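PDB 2GZS: IroE protein, which hydrolyses the trilactone ester of the siderophore enterobactin and of its C-glucosylated salmochelin forms, preferring the iron-free molecules and usually cutting once to give linear trimers. Local coordinates for residues A[57-70]-A[251-265]. Residues are numbered along the deposited sequence; the frame is centred on the assembly and turned at random.
Sequences RLDDELLKQLSEKT and FNASFRQALLDISGE
Leu-62 is a knob that drops into a hole made by Phe-255, Arg-256, Leu-259 and Leu-260. Its CD2 meets Leu-259 CD1 at 3.9 Å and also touches Arg-256 CG, while CD1 lies against Leu-260. One turn on, Leu-66 CD2 packs over the Leu-259 backbone, 3.5 Å from Leu-259 O. Here helix 60-66 and the 251-262 part of helix 247-262 run nearly parallel, 21° apart. Leu-259 rests on strand 43-48, while Leu-66 touches strand 11-19; the fold is that of an alpha/beta-hydrolase. Thr-70 N donates to Ser-263 O at 2.9 Å, beside the Schellman turn at Gly-264, and belongs to this tight part.

At the other end Arg-57 CB sits on Phe-255. Its extended chain (chi3 165°) carries NE to 3.6 Å from Phe-251 CD2. The Phe-251 side chain is about 6 Å from that of active-site His-247.

The outer side is polar and looser. Arg-256 CG lies over the centre of one face of the neighbouring Phe-255 ring. Arg-256 NH1 forms a long, weak salt bridge with Asp-59 OD2 (3.5 Å), carboxylate and guanidinium planes 62° apart. Asp-59 OD1 meanwhile caps helix 60-66 through Leu-62 N. One water links Gln-65 NE2, Lys-69 NZ and Glu-265 OE1, and a second joins Gln-65 O to Ser-263 OG.

The contact thus mixes a leucine centre with aliphatic stems of long polar side chains, whose charged ends meet at the surface directly or through water.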
ATOM      1  N   ARG A  57       6.341  -9.849   9.425  1.00 12.26           N
ATOM      2  CA  ARG A  57       5.103  -9.986  10.243  1.00 11.38           C
ATOM      3  C   ARG A  57       4.179 -10.985   9.565  1.00 13.90           C
ATOM      4  O   ARG A  57       3.149 -11.325  10.148  1.00 19.34           O
ATOM      5  CB  ARG A  57       4.439  -8.613  10.371  1.00 17.66           C
ATOM      6  CG  ARG A  57       5.198  -7.602  11.210  1.00 13.95           C
ATOM      7  CD  ARG A  57       4.777  -6.176  10.921  1.00 18.37           C
ATOM      8  NE  ARG A  57       5.236  -5.247  11.929  1.00 27.70           N
ATOM      9  CZ  ARG A  57       6.399  -4.836  12.331  1.00 40.44           C
ATOM     10  NH1 ARG A  57       7.523  -5.298  11.781  1.00 93.34           N
ATOM     11  NH2 ARG A  57       6.476  -3.933  13.324  1.00 31.20           N
ATOM     12  N   LEU A  58       4.459 -11.468   8.357  1.00 12.13           N
ATOM     13  CA  LEU A  58       3.569 -12.389   7.673  1.00 14.30           C
ATOM     14  C   LEU A  58       3.686 -13.760   8.322  1.00 20.83           C
ATOM     15  O   LEU A  58       4.808 -14.162   8.607  1.00 20.85           O
ATOM     16  CB  LEU A  58       3.918 -12.390   6.191  1.00 16.54           C
ATOM     17  CG  LEU A  58       2.976 -13.059   5.230  1.00 20.84           C
ATOM     18  CD1 LEU A  58       1.641 -12.302   5.244  1.00 24.32           C
ATOM     19  CD2 LEU A  58       3.537 -13.097   3.788  1.00 17.90           C
ATOM     20  N   ASP A  59       2.529 -14.375   8.596  1.00 19.03           N
ATOM     21  CA  ASP A  59       2.634 -15.649   9.327  1.00 20.08           C
ATOM     22  C   ASP A  59       1.556 -16.586   8.755  1.00 16.91           C
ATOM     23  O   ASP A  59       0.661 -16.159   8.034  1.00 17.16           O
ATOM     24  CB  ASP A  59       2.507 -15.502  10.834  1.00 26.57           C
ATOM     25  CG  ASP A  59       1.238 -14.827  11.307  1.00 26.01           C
ATOM     26  OD1 ASP A  59       0.192 -14.864  10.640  1.00 29.85           O
ATOM     27  OD2 ASP A  59       1.271 -14.186  12.380  1.00 47.61           O
ATOM     28  N   ASP A  60       1.737 -17.864   9.162  1.00 18.02           N
ATOM     29  CA  ASP A  60       0.850 -18.867   8.579  1.00 23.69           C
ATOM     30  C   ASP A  60      -0.603 -18.639   8.999  1.00 19.79           C
ATOM     31  O   ASP A  60      -1.462 -19.009   8.184  1.00 19.50           O
ATOM     32  CB  ASP A  60       1.314 -20.288   8.954  1.00 23.23           C
ATOM     33  CG  ASP A  60       2.280 -20.961   8.003  1.00 39.43           C
ATOM     34  OD1 ASP A  60       2.472 -20.519   6.848  1.00 30.60           O
ATOM     35  OD2 ASP A  60       2.900 -21.985   8.411  1.00 37.12           O
ATOM     36  N   GLU A  61      -0.898 -18.120  10.205  1.00 16.19           N
ATOM     37  CA  GLU A  61      -2.308 -17.940  10.573  1.00 20.05           C
ATOM     38  C   GLU A  61      -2.972 -16.951   9.609  1.00 17.29           C
ATOM     39  O   GLU A  61      -4.086 -17.173   9.205  1.00 18.75           O
ATOM     40  CB  GLU A  61      -2.630 -17.391  11.979  1.00 39.79           C
ATOM     41  CG  GLU A  61      -4.090 -17.102  12.245  1.00 55.93           C
ATOM     42  CD  GLU A  61      -4.747 -15.754  12.428  1.00 76.32           C
ATOM     43  OE1 GLU A  61      -4.245 -14.665  11.994  1.00 43.31           O
ATOM     44  OE2 GLU A  61      -5.890 -15.739  13.042  1.00 28.88           O
ATOM     45  N   LEU A  62      -2.324 -15.841   9.217  1.00 13.70           N
ATOM     46  CA  LEU A  62      -2.922 -14.955   8.248  1.00 14.89           C
ATOM     47  C   LEU A  62      -3.078 -15.632   6.884  1.00 12.18           C
ATOM     48  O   LEU A  62      -4.135 -15.515   6.313  1.00 14.70           O
ATOM     49  CB  LEU A  62      -2.054 -13.664   8.116  1.00 16.39           C
ATOM     50  CG  LEU A  62      -2.596 -12.667   7.064  1.00 13.08           C
ATOM     51  CD1 LEU A  62      -3.909 -12.021   7.347  1.00 17.31           C
ATOM     52  CD2 LEU A  62      -1.531 -11.578   6.904  1.00 14.11           C
ATOM     53  N   LEU A  63      -2.026 -16.339   6.457  1.00 12.56           N
ATOM     54  CA  LEU A  63      -2.159 -17.011   5.148  1.00 12.66           C
ATOM     55  C   LEU A  63      -3.295 -18.047   5.105  1.00 12.34           C
ATOM     56  O   LEU A  63      -3.939 -18.062   4.077  1.00 13.92           O
ATOM     57  CB  LEU A  63      -0.799 -17.617   4.802  1.00 14.73           C
ATOM     58  CG  LEU A  63       0.401 -16.621   4.729  1.00 13.08           C
ATOM     59  CD1 LEU A  63       1.672 -17.362   4.273  1.00 13.20           C
ATOM     60  CD2 LEU A  63       0.099 -15.449   3.806  1.00 16.40           C
ATOM     61  N   LYS A  64      -3.445 -18.750   6.228  1.00 13.90           N
ATOM     62  CA  LYS A  64      -4.565 -19.698   6.344  1.00 15.25           C
ATOM     63  C   LYS A  64      -5.883 -18.989   6.199  1.00 14.97           C
ATOM     64  O   LYS A  64      -6.765 -19.357   5.451  1.00 17.00           O
ATOM     65  CB  LYS A  64      -4.404 -20.419   7.679  1.00 21.09           C
ATOM     66  CG  LYS A  64      -5.611 -21.305   8.024  1.00 26.28           C
ATOM     67  CD  LYS A  64      -5.281 -21.976   9.364  1.00 38.49           C
ATOM     68  CE  LYS A  64      -6.442 -22.759   9.942  1.00 57.94           C
ATOM     69  NZ  LYS A  64      -7.293 -21.965  10.877  1.00 79.50           N
ATOM     70  N   GLN A  65      -6.047 -17.840   6.910  1.00 14.21           N
ATOM     71  CA  GLN A  65      -7.325 -17.149   6.842  1.00 13.68           C
ATOM     72  C   GLN A  65      -7.643 -16.555   5.462  1.00 11.64           C
ATOM     73  O   GLN A  65      -8.701 -16.506   4.921  1.00 15.04           O
ATOM     74  CB  GLN A  65      -7.364 -16.044   7.936  1.00 18.05           C
ATOM     75  CG  GLN A  65      -8.711 -15.348   8.050  1.00 16.55           C
ATOM     76  CD  GLN A  65      -9.824 -16.312   8.542  1.00 18.19           C
ATOM     77  OE1 GLN A  65      -9.508 -17.106   9.435  1.00 26.77           O
ATOM     78  NE2 GLN A  65     -10.996 -16.209   7.961  1.00 19.76           N
ATOM     79  N   LEU A  66      -6.560 -15.986   4.830  1.00 15.02           N
ATOM     80  CA  LEU A  66      -6.726 -15.540   3.453  1.00 11.89           C
ATOM     81  C   LEU A  66      -7.205 -16.611   2.494  1.00 13.25           C
ATOM     82  O   LEU A  66      -7.970 -16.377   1.575  1.00 14.73           O
ATOM     83  CB  LEU A  66      -5.382 -14.981   2.916  1.00 12.79           C
ATOM     84  CG  LEU A  66      -4.870 -13.719   3.640  1.00 10.62           C
ATOM     85  CD1 LEU A  66      -3.518 -13.338   3.024  1.00 14.02           C
ATOM     86  CD2 LEU A  66      -5.794 -12.532   3.566  1.00 14.92           C
ATOM     87  N   SER A  67      -6.673 -17.809   2.830  1.00 15.66           N
ATOM     88  CA  SER A  67      -7.025 -18.933   1.942  1.00 19.48           C
ATOM     89  C   SER A  67      -8.442 -19.423   2.195  1.00 25.88           C
ATOM     90  O   SER A  67      -8.961 -20.304   1.499  1.00 21.92           O
ATOM     91  CB  SER A  67      -5.985 -20.024   2.215  1.00 19.76           C
ATOM     92  OG  SER A  67      -4.670 -19.638   1.919  1.00 18.37           O
ATOM     93  N   GLU A  68      -9.166 -18.903   3.195  1.00 18.59           N
ATOM     94  CA  GLU A  68     -10.564 -19.302   3.405  1.00 19.67           C
ATOM     95  C   GLU A  68     -11.465 -18.657   2.387  1.00 26.53           C
ATOM     96  O   GLU A  68     -12.582 -19.078   2.102  1.00 23.65           O
ATOM     97  CB  GLU A  68     -11.078 -18.894   4.809  1.00 20.22           C
ATOM     98  CG  GLU A  68     -10.452 -19.627   5.996  1.00 21.45           C
ATOM     99  CD  GLU A  68     -10.741 -21.115   6.091  1.00 31.52           C
ATOM    100  OE1 GLU A  68     -11.914 -21.500   5.891  1.00 33.66           O
ATOM    101  OE2 GLU A  68      -9.822 -21.908   6.362  1.00 33.41           O
ATOM    102  N   LYS A  69     -11.043 -17.526   1.827  1.00 18.53           N
ATOM    103  CA  LYS A  69     -11.798 -16.773   0.854  1.00 18.95           C
ATOM    104  C   LYS A  69     -11.032 -16.814  -0.451  1.00 28.04           C
ATOM    105  O   LYS A  69     -10.717 -17.941  -0.882  1.00 24.69           O
ATOM    106  CB  LYS A  69     -12.081 -15.348   1.388  1.00 21.75           C
ATOM    107  CG  LYS A  69     -13.166 -15.482   2.473  1.00 33.94           C
ATOM    108  CD  LYS A  69     -12.972 -14.545   3.649  1.00 51.53           C
ATOM    109  CE  LYS A  69     -14.219 -14.386   4.506  1.00 55.85           C
ATOM    110  NZ  LYS A  69     -14.151 -14.849   5.920  1.00 24.86           N
ATOM    111  N   THR A  70     -10.717 -15.726  -1.091  1.00 19.50           N
ATOM    112  CA  THR A  70      -9.935 -15.698  -2.319  1.00 16.45           C
ATOM    113  C   THR A  70      -8.520 -15.190  -2.038  1.00 14.57           C
ATOM    114  O   THR A  70      -8.334 -13.973  -2.079  1.00 16.74           O
ATOM    115  CB  THR A  70     -10.629 -14.780  -3.335  1.00 22.79           C
ATOM    116  OG1 THR A  70     -11.969 -15.289  -3.539  1.00 22.00           O
ATOM    117  CG2 THR A  70      -9.973 -14.831  -4.705  1.00 18.26           C
ATOM    118  N   PHE A 251       0.323  -0.787  12.359  1.00 11.24           N
ATOM    119  CA  PHE A 251       0.994  -1.284  11.138  1.00 11.40           C
ATOM    120  C   PHE A 251       0.427  -2.676  10.817  1.00 11.44           C
ATOM    121  O   PHE A 251       0.060  -2.943   9.682  1.00 10.69           O
ATOM    122  CB  PHE A 251       2.516  -1.288  11.323  1.00 12.52           C
ATOM    123  CG  PHE A 251       3.301  -1.686  10.067  1.00 11.41           C
ATOM    124  CD1 PHE A 251       3.846  -0.661   9.307  1.00 10.13           C
ATOM    125  CD2 PHE A 251       3.485  -3.022   9.715  1.00 13.47           C
ATOM    126  CE1 PHE A 251       4.548  -1.019   8.146  1.00 11.82           C
ATOM    127  CE2 PHE A 251       4.167  -3.344   8.575  1.00 11.11           C
ATOM    128  CZ  PHE A 251       4.753  -2.361   7.782  1.00 10.11           C
ATOM    129  N   ASN A 252       0.412  -3.492  11.869  1.00 10.41           N
ATOM    130  CA  ASN A 252      -0.071  -4.875  11.713  1.00 12.29           C
ATOM    131  C   ASN A 252      -1.517  -4.910  11.310  1.00 12.14           C
ATOM    132  O   ASN A 252      -1.951  -5.576  10.373  1.00 11.56           O
ATOM    133  CB  ASN A 252       0.007  -5.604  13.071  1.00 13.60           C
ATOM    134  CG  ASN A 252       1.403  -6.061  13.409  1.00 27.78           C
ATOM    135  OD1 ASN A 252       2.267  -5.972  12.532  1.00 25.52           O
ATOM    136  ND2 ASN A 252       1.586  -6.515  14.640  1.00 20.44           N
ATOM    137  N   ALA A 253      -2.392  -4.215  12.062  1.00 10.24           N
ATOM    138  CA  ALA A 253      -3.813  -4.248  11.804  1.00  8.43           C
ATOM    139  C   ALA A 253      -4.175  -3.816  10.406  1.00 10.55           C
ATOM    140  O   ALA A 253      -5.038  -4.385   9.717  1.00 10.51           O
ATOM    141  CB  ALA A 253      -4.560  -3.335  12.804  1.00 11.51           C
ATOM    142  N   SER A 254      -3.553  -2.716   9.976  1.00 10.89           N
ATOM    143  CA  SER A 254      -3.957  -2.144   8.684  1.00  9.71           C
ATOM    144  C   SER A 254      -3.433  -3.057   7.533  1.00  8.80           C
ATOM    145  O   SER A 254      -4.248  -3.236   6.630  1.00  9.98           O
ATOM    146  CB  SER A 254      -3.453  -0.692   8.614  1.00 11.19           C
ATOM    147  OG  SER A 254      -2.051  -0.613   8.519  1.00 12.02           O
ATOM    148  N   PHE A 255      -2.216  -3.574   7.652  1.00  8.54           N
ATOM    149  CA  PHE A 255      -1.805  -4.406   6.479  1.00 10.45           C
ATOM    150  C   PHE A 255      -2.623  -5.693   6.504  1.00 12.33           C
ATOM    151  O   PHE A 255      -2.995  -6.193   5.442  1.00 11.24           O
ATOM    152  CB  PHE A 255      -0.304  -4.626   6.491  1.00 10.09           C
ATOM    153  CG  PHE A 255       0.299  -5.888   7.031  1.00 10.30           C
ATOM    154  CD1 PHE A 255       0.254  -7.125   6.326  1.00 13.41           C
ATOM    155  CD2 PHE A 255       0.971  -5.916   8.246  1.00 12.64           C
ATOM    156  CE1 PHE A 255       0.825  -8.277   6.841  1.00 12.99           C
ATOM    157  CE2 PHE A 255       1.503  -7.071   8.771  1.00 15.43           C
ATOM    158  CZ  PHE A 255       1.446  -8.278   8.072  1.00 11.98           C
ATOM    159  N   ARG A 256      -2.845  -6.266   7.689  1.00  9.52           N
ATOM    160  CA  ARG A 256      -3.566  -7.569   7.670  1.00 10.06           C
ATOM    161  C   ARG A 256      -4.983  -7.359   7.269  1.00  9.22           C
ATOM    162  O   ARG A 256      -5.576  -8.140   6.505  1.00 10.40           O
ATOM    163  CB  ARG A 256      -3.422  -8.183   9.069  1.00  9.63           C
ATOM    164  CG  ARG A 256      -2.022  -8.658   9.358  1.00 10.04           C
ATOM    165  CD  ARG A 256      -2.011  -9.253  10.781  1.00 24.40           C
ATOM    166  NE  ARG A 256      -0.646  -9.237  11.280  1.00 47.69           N
ATOM    167  CZ  ARG A 256      -0.006 -10.343  11.627  1.00 45.87           C
ATOM    168  NH1 ARG A 256      -0.700 -11.468  11.500  1.00 45.78           N
ATOM    169  NH2 ARG A 256       1.239 -10.209  12.068  1.00 28.14           N
ATOM    170  N   GLN A 257      -5.670  -6.307   7.713  1.00  9.29           N
ATOM    171  CA  GLN A 257      -7.046  -6.079   7.343  1.00 10.74           C
ATOM    172  C   GLN A 257      -7.173  -5.745   5.850  1.00  9.51           C
ATOM    173  O   GLN A 257      -8.143  -6.129   5.224  1.00  9.98           O
ATOM    174  CB  GLN A 257      -7.722  -5.017   8.253  1.00 10.25           C
ATOM    175  CG  GLN A 257      -9.209  -4.844   7.907  1.00 12.37           C
ATOM    176  CD  GLN A 257     -10.016  -6.096   8.263  1.00 13.40           C
ATOM    177  OE1 GLN A 257     -10.117  -6.437   9.443  1.00 17.45           O
ATOM    178  NE2 GLN A 257     -10.567  -6.808   7.290  1.00 14.82           N
ATOM    179  N   ALA A 258      -6.148  -5.058   5.302  1.00  9.66           N
ATOM    180  CA  ALA A 258      -6.187  -4.832   3.847  1.00 10.28           C
ATOM    181  C   ALA A 258      -6.102  -6.163   3.078  1.00  6.79           C
ATOM    182  O   ALA A 258      -6.864  -6.302   2.135  1.00 10.99           O
ATOM    183  CB  ALA A 258      -5.051  -3.866   3.478  1.00 10.83           C
ATOM    184  N   LEU A 259      -5.186  -6.996   3.527  1.00  8.62           N
ATOM    185  CA  LEU A 259      -5.164  -8.317   2.821  1.00  8.51           C
ATOM    186  C   LEU A 259      -6.496  -9.036   2.960  1.00  9.41           C
ATOM    187  O   LEU A 259      -7.037  -9.628   2.036  1.00 11.88           O
ATOM    188  CB  LEU A 259      -4.006  -9.117   3.397  1.00  7.93           C
ATOM    189  CG  LEU A 259      -2.623  -8.720   2.938  1.00  8.95           C
ATOM    190  CD1 LEU A 259      -1.505  -9.294   3.801  1.00 11.49           C
ATOM    191  CD2 LEU A 259      -2.420  -9.180   1.458  1.00 11.40           C
ATOM    192  N   LEU A 260      -7.034  -9.036   4.175  1.00  9.41           N
ATOM    193  CA  LEU A 260      -8.308  -9.766   4.384  1.00 11.11           C
ATOM    194  C   LEU A 260      -9.418  -9.186   3.546  1.00 13.21           C
ATOM    195  O   LEU A 260     -10.278  -9.868   2.951  1.00 12.77           O
ATOM    196  CB  LEU A 260      -8.656  -9.754   5.880  1.00 12.75           C
ATOM    197  CG  LEU A 260      -7.752 -10.632   6.734  1.00 13.73           C
ATOM    198  CD1 LEU A 260      -7.854 -10.219   8.197  1.00 13.25           C
ATOM    199  CD2 LEU A 260      -8.111 -12.118   6.626  1.00 17.06           C
ATOM    200  N   ASP A 261      -9.454  -7.832   3.456  1.00 10.26           N
ATOM    201  CA  ASP A 261     -10.475  -7.194   2.650  1.00 12.19           C
ATOM    202  C   ASP A 261     -10.349  -7.564   1.163  1.00 13.41           C
ATOM    203  O   ASP A 261     -11.373  -7.870   0.536  1.00 13.22           O
ATOM    204  CB  ASP A 261     -10.375  -5.668   2.899  1.00 13.50           C
ATOM    205  CG  ASP A 261     -11.527  -4.903   2.291  1.00 12.60           C
ATOM    206  OD1 ASP A 261     -12.741  -5.114   2.533  1.00 15.25           O
ATOM    207  OD2 ASP A 261     -11.289  -4.035   1.444  1.00 14.70           O
ATOM    208  N   ILE A 262      -9.100  -7.510   0.631  1.00 11.78           N
ATOM    209  CA  ILE A 262      -8.980  -7.774  -0.817  1.00 11.76           C
ATOM    210  C   ILE A 262      -9.217  -9.288  -1.083  1.00 12.71           C
ATOM    211  O   ILE A 262      -9.581  -9.562  -2.238  1.00 14.68           O
ATOM    212  CB  ILE A 262      -7.639  -7.247  -1.356  1.00 12.88           C
ATOM    213  CG1 ILE A 262      -7.771  -6.820  -2.839  1.00 14.00           C
ATOM    214  CG2 ILE A 262      -6.489  -8.215  -1.123  1.00 13.30           C
ATOM    215  CD1 ILE A 262      -6.439  -6.260  -3.307  1.00 16.83           C
ATOM    216  N   SER A 263      -9.045 -10.116  -0.087  1.00 14.04           N
ATOM    217  CA  SER A 263      -9.369 -11.565  -0.272  1.00 12.59           C
ATOM    218  C   SER A 263     -10.867 -11.760  -0.303  1.00 19.20           C
ATOM    219  O   SER A 263     -11.287 -12.915  -0.573  1.00 19.97           O
ATOM    220  CB  SER A 263      -8.753 -12.353   0.870  1.00 13.93           C
ATOM    221  OG  SER A 263      -9.578 -12.314   2.041  1.00 15.15           O
ATOM    222  N   GLY A 264     -11.731 -10.779  -0.047  1.00 15.42           N
ATOM    223  CA  GLY A 264     -13.165 -11.003  -0.057  1.00 15.52           C
ATOM    224  C   GLY A 264     -13.891 -11.099   1.252  1.00 22.03           C
ATOM    225  O   GLY A 264     -15.108 -11.457   1.310  1.00 22.57           O
ATOM    226  N   GLU A 265     -13.219 -10.740   2.363  1.00 15.70           N
ATOM    227  CA  GLU A 265     -13.916 -10.859   3.653  1.00 19.95           C
ATOM    228  C   GLU A 265     -15.163 -10.005   3.724  1.00 25.07           C
ATOM    229  O   GLU A 265     -16.195 -10.493   4.235  1.00 25.91           O
ATOM    230  CB  GLU A 265     -12.903 -10.472   4.745  1.00 18.46           C
ATOM    231  CG  GLU A 265     -13.395 -10.717   6.151  1.00 20.41           C
ATOM    232  CD  GLU A 265     -12.294 -10.495   7.166  1.00 15.50           C
ATOM    233  OE1 GLU A 265     -11.599 -11.443   7.502  1.00 16.41           O
ATOM    234  OE2 GLU A 265     -12.202  -9.329   7.686  1.00 19.59           O
TER
HETATM  235  O   HOH W   1     -11.601 -13.872   6.268  1.00 19.66           O
HETATM  236  O   HOH W   2      -9.859 -14.165   4.146  1.00 19.82           O